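Long-range contact in leucyl-trna synthetase (Plasmodium falciparum, PDB 5FOD), which is the editing domain, trimmed of two insertions, of the cytosolic enzyme that joins leucine to its tRNA, and probably hydrolyses mischarged aminoacyl-tRNA: residues N160-I166 with F338-E342. The protein carries 1 engineered substitution. Residues are numbered along the deposited sequence; the frame is centred on the assembly and turned at random.
Sequences NLAYQGI and FLYSE
Gln-164 reaches across from the end of helix 158-163 and meets the backbone of Ser-341 with both ends of its amide. Ser-341 N donates to Gln-164 OE1 at 3.0 Å with an N-H...O angle of 154°, while Gln-164 NE2 makes a weak bond to Ser-341 O (2.9 Å). Glutamine suits this place because its amide offers an acceptor and a donor at once, serving the N-H and C=O of one strand residue as a neighbouring strand might. Beyond CG the chain is extended (chi2 167°), which carries the amide to the strand backbone.

Beside the amide, the Tyr-340 ring lies against Asn-160 CB and the methyl CD2 of Leu-161, the latter 3.7 Å from Tyr-340 CD2. Tyrosine fits because its buried apolar ring can pack on a leucine methyl while the hydroxyl reaches on to the carboxylate of Glu-342. Farther along, Ile-166 covers the Phe-338 ring: its CG1 sits 3.9 Å from the ring centroid in a CH-pi contact, with CG2 and CD1 spreading over the same ring. A branched side chain fits here, since both its arms lie on the flat aromatic surface.

The contact packs the end of a helix on strand 337-341, which pairs antiparallel with strand 7-15, so that the two termini of the domain run side by side in its mixed sheet. Gly-165 ends the helix in a Schellman motif, its positive phi (81°) being easy for glycine, and the turn brings Ile-166 round to the strand.

Further out, Asn-160 O steadies the glutamine, accepting from Gln-164 NE2 at 2.7 Å and from Gln-164 N on the opposite face of its carbonyl plane. Tyr-340 OH donates to Glu-342 OE1 (2.8 Å), and the carboxylate is itself held by Asn-156 and the backbone N of Ser-219.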
loop_
_atom_site.group_PDB
_atom_site.type_symbol
_atom_site.label_atom_id
_atom_site.label_comp_id
_atom_site.label_asym_id
_atom_site.label_seq_id
_atom_site.Cartn_x
_atom_site.Cartn_y
_atom_site.Cartn_z
ATOM N N ASN A 160 8.237 -0.275 -14.014
ATOM C CA ASN A 160 8.870 0.827 -13.301
ATOM C C ASN A 160 9.642 0.373 -12.058
ATOM O O ASN A 160 10.664 0.948 -11.733
ATOM C CB ASN A 160 7.799 1.863 -12.916
ATOM C CG ASN A 160 7.084 2.427 -14.133
ATOM O OD1 ASN A 160 5.923 2.109 -14.425
ATOM N ND2 ASN A 160 7.811 3.194 -14.885
ATOM N N LEU A 161 9.105 -0.629 -11.331
ATOM C CA LEU A 161 9.823 -1.134 -10.164
ATOM C C LEU A 161 11.123 -1.866 -10.598
ATOM O O LEU A 161 12.154 -1.637 -10.009
ATOM C CB LEU A 161 8.979 -2.037 -9.302
ATOM C CG LEU A 161 7.833 -1.383 -8.528
ATOM C CD1 LEU A 161 7.041 -2.512 -7.915
ATOM C CD2 LEU A 161 8.322 -0.398 -7.482
ATOM N N ALA A 162 11.044 -2.701 -11.631
ATOM C CA ALA A 162 12.233 -3.362 -12.210
ATOM C C ALA A 162 13.257 -2.336 -12.632
ATOM O O ALA A 162 14.399 -2.363 -12.189
ATOM C CB ALA A 162 11.854 -4.217 -13.386
ATOM N N TYR A 163 12.806 -1.383 -13.440
ATOM C CA TYR A 163 13.689 -0.328 -13.933
ATOM C C TYR A 163 14.447 0.400 -12.812
ATOM O O TYR A 163 15.616 0.772 -12.977
ATOM C CB TYR A 163 12.891 0.688 -14.765
ATOM C CG TYR A 163 13.772 1.416 -15.715
ATOM C CD1 TYR A 163 14.635 2.421 -15.261
ATOM C CD2 TYR A 163 13.782 1.081 -17.067
ATOM C CE1 TYR A 163 15.476 3.086 -16.125
ATOM C CE2 TYR A 163 14.619 1.742 -17.946
ATOM C CZ TYR A 163 15.466 2.746 -17.466
ATOM O OH TYR A 163 16.315 3.417 -18.309
ATOM N N GLN A 164 13.800 0.589 -11.669
ATOM C CA GLN A 164 14.411 1.302 -10.555
ATOM C C GLN A 164 15.192 0.413 -9.581
ATOM O O GLN A 164 15.758 0.923 -8.595
ATOM C CB GLN A 164 13.336 2.159 -9.855
ATOM C CG GLN A 164 12.845 3.236 -10.823
ATOM C CD GLN A 164 11.589 3.971 -10.407
ATOM O OE1 GLN A 164 11.659 4.973 -9.684
ATOM N NE2 GLN A 164 10.443 3.536 -10.930
ATOM N N GLY A 165 15.255 -0.887 -9.876
ATOM C CA GLY A 165 16.021 -1.852 -9.066
ATOM C C GLY A 165 15.369 -2.384 -7.789
ATOM O O GLY A 165 16.038 -2.933 -6.924
ATOM N N ILE A 166 14.056 -2.219 -7.677
ATOM C CA ILE A 166 13.296 -2.719 -6.532
ATOM C C ILE A 166 12.899 -4.177 -6.758
ATOM O O ILE A 166 12.841 -4.911 -5.798
ATOM C CB ILE A 166 12.032 -1.862 -6.276
ATOM C CG1 ILE A 166 12.434 -0.459 -5.839
ATOM C CG2 ILE A 166 11.140 -2.524 -5.234
ATOM C CD1 ILE A 166 11.372 0.591 -6.136
ATOM N N PHE A 338 10.931 3.627 -0.677
ATOM C CA PHE A 338 11.607 3.831 -1.912
ATOM C C PHE A 338 11.079 5.085 -2.533
ATOM O O PHE A 338 9.970 5.536 -2.223
ATOM C CB PHE A 338 11.287 2.690 -2.875
ATOM C CG PHE A 338 11.674 1.328 -2.382
ATOM C CD1 PHE A 338 13.013 0.992 -2.279
ATOM C CD2 PHE A 338 10.719 0.372 -2.083
ATOM C CE1 PHE A 338 13.398 -0.250 -1.826
ATOM C CE2 PHE A 338 11.093 -0.885 -1.635
ATOM C CZ PHE A 338 12.444 -1.198 -1.511
ATOM N N LEU A 339 11.878 5.636 -3.439
ATOM C CA LEU A 339 11.461 6.694 -4.325
ATOM C C LEU A 339 11.083 6.011 -5.605
ATOM O O LEU A 339 11.795 5.107 -6.031
ATOM C CB LEU A 339 12.601 7.650 -4.579
ATOM C CG LEU A 339 13.135 8.425 -3.375
ATOM C CD1 LEU A 339 14.222 9.392 -3.853
ATOM C CD2 LEU A 339 12.022 9.169 -2.635
ATOM N N TYR A 340 9.934 6.390 -6.167
ATOM C CA TYR A 340 9.373 5.761 -7.353
ATOM C C TYR A 340 8.903 6.864 -8.362
ATOM O O TYR A 340 8.210 7.795 -7.948
ATOM C CB TYR A 340 8.202 4.912 -6.939
ATOM C CG TYR A 340 7.387 4.307 -8.036
ATOM C CD1 TYR A 340 6.292 4.983 -8.558
ATOM C CD2 TYR A 340 7.660 3.047 -8.535
ATOM C CE1 TYR A 340 5.531 4.453 -9.560
ATOM C CE2 TYR A 340 6.878 2.484 -9.542
ATOM C CZ TYR A 340 5.821 3.200 -10.057
ATOM O OH TYR A 340 5.014 2.695 -11.037
ATOM N N SER A 341 9.245 6.718 -9.644
ATOM C CA SER A 341 8.741 7.543 -10.732
ATOM C C SER A 341 8.126 6.657 -11.800
ATOM O O SER A 341 8.531 5.493 -12.006
ATOM C CB SER A 341 9.855 8.381 -11.370
ATOM O OG SER A 341 10.465 9.232 -10.414
ATOM N N GLU A 342 7.114 7.197 -12.472
ATOM C CA GLU A 342 6.596 6.572 -13.684
ATOM C C GLU A 342 6.274 7.636 -14.737
ATOM O O GLU A 342 6.086 8.825 -14.409
ATOM C CB GLU A 342 5.383 5.725 -13.380
ATOM C CG GLU A 342 4.235 6.527 -12.795
ATOM C CD GLU A 342 3.092 5.671 -12.284
ATOM O OE1 GLU A 342 3.162 4.410 -12.305
ATOM O OE2 GLU A 342 2.095 6.300 -11.846
ATOM O OXT GLU A 342 6.212 7.299 -15.930
#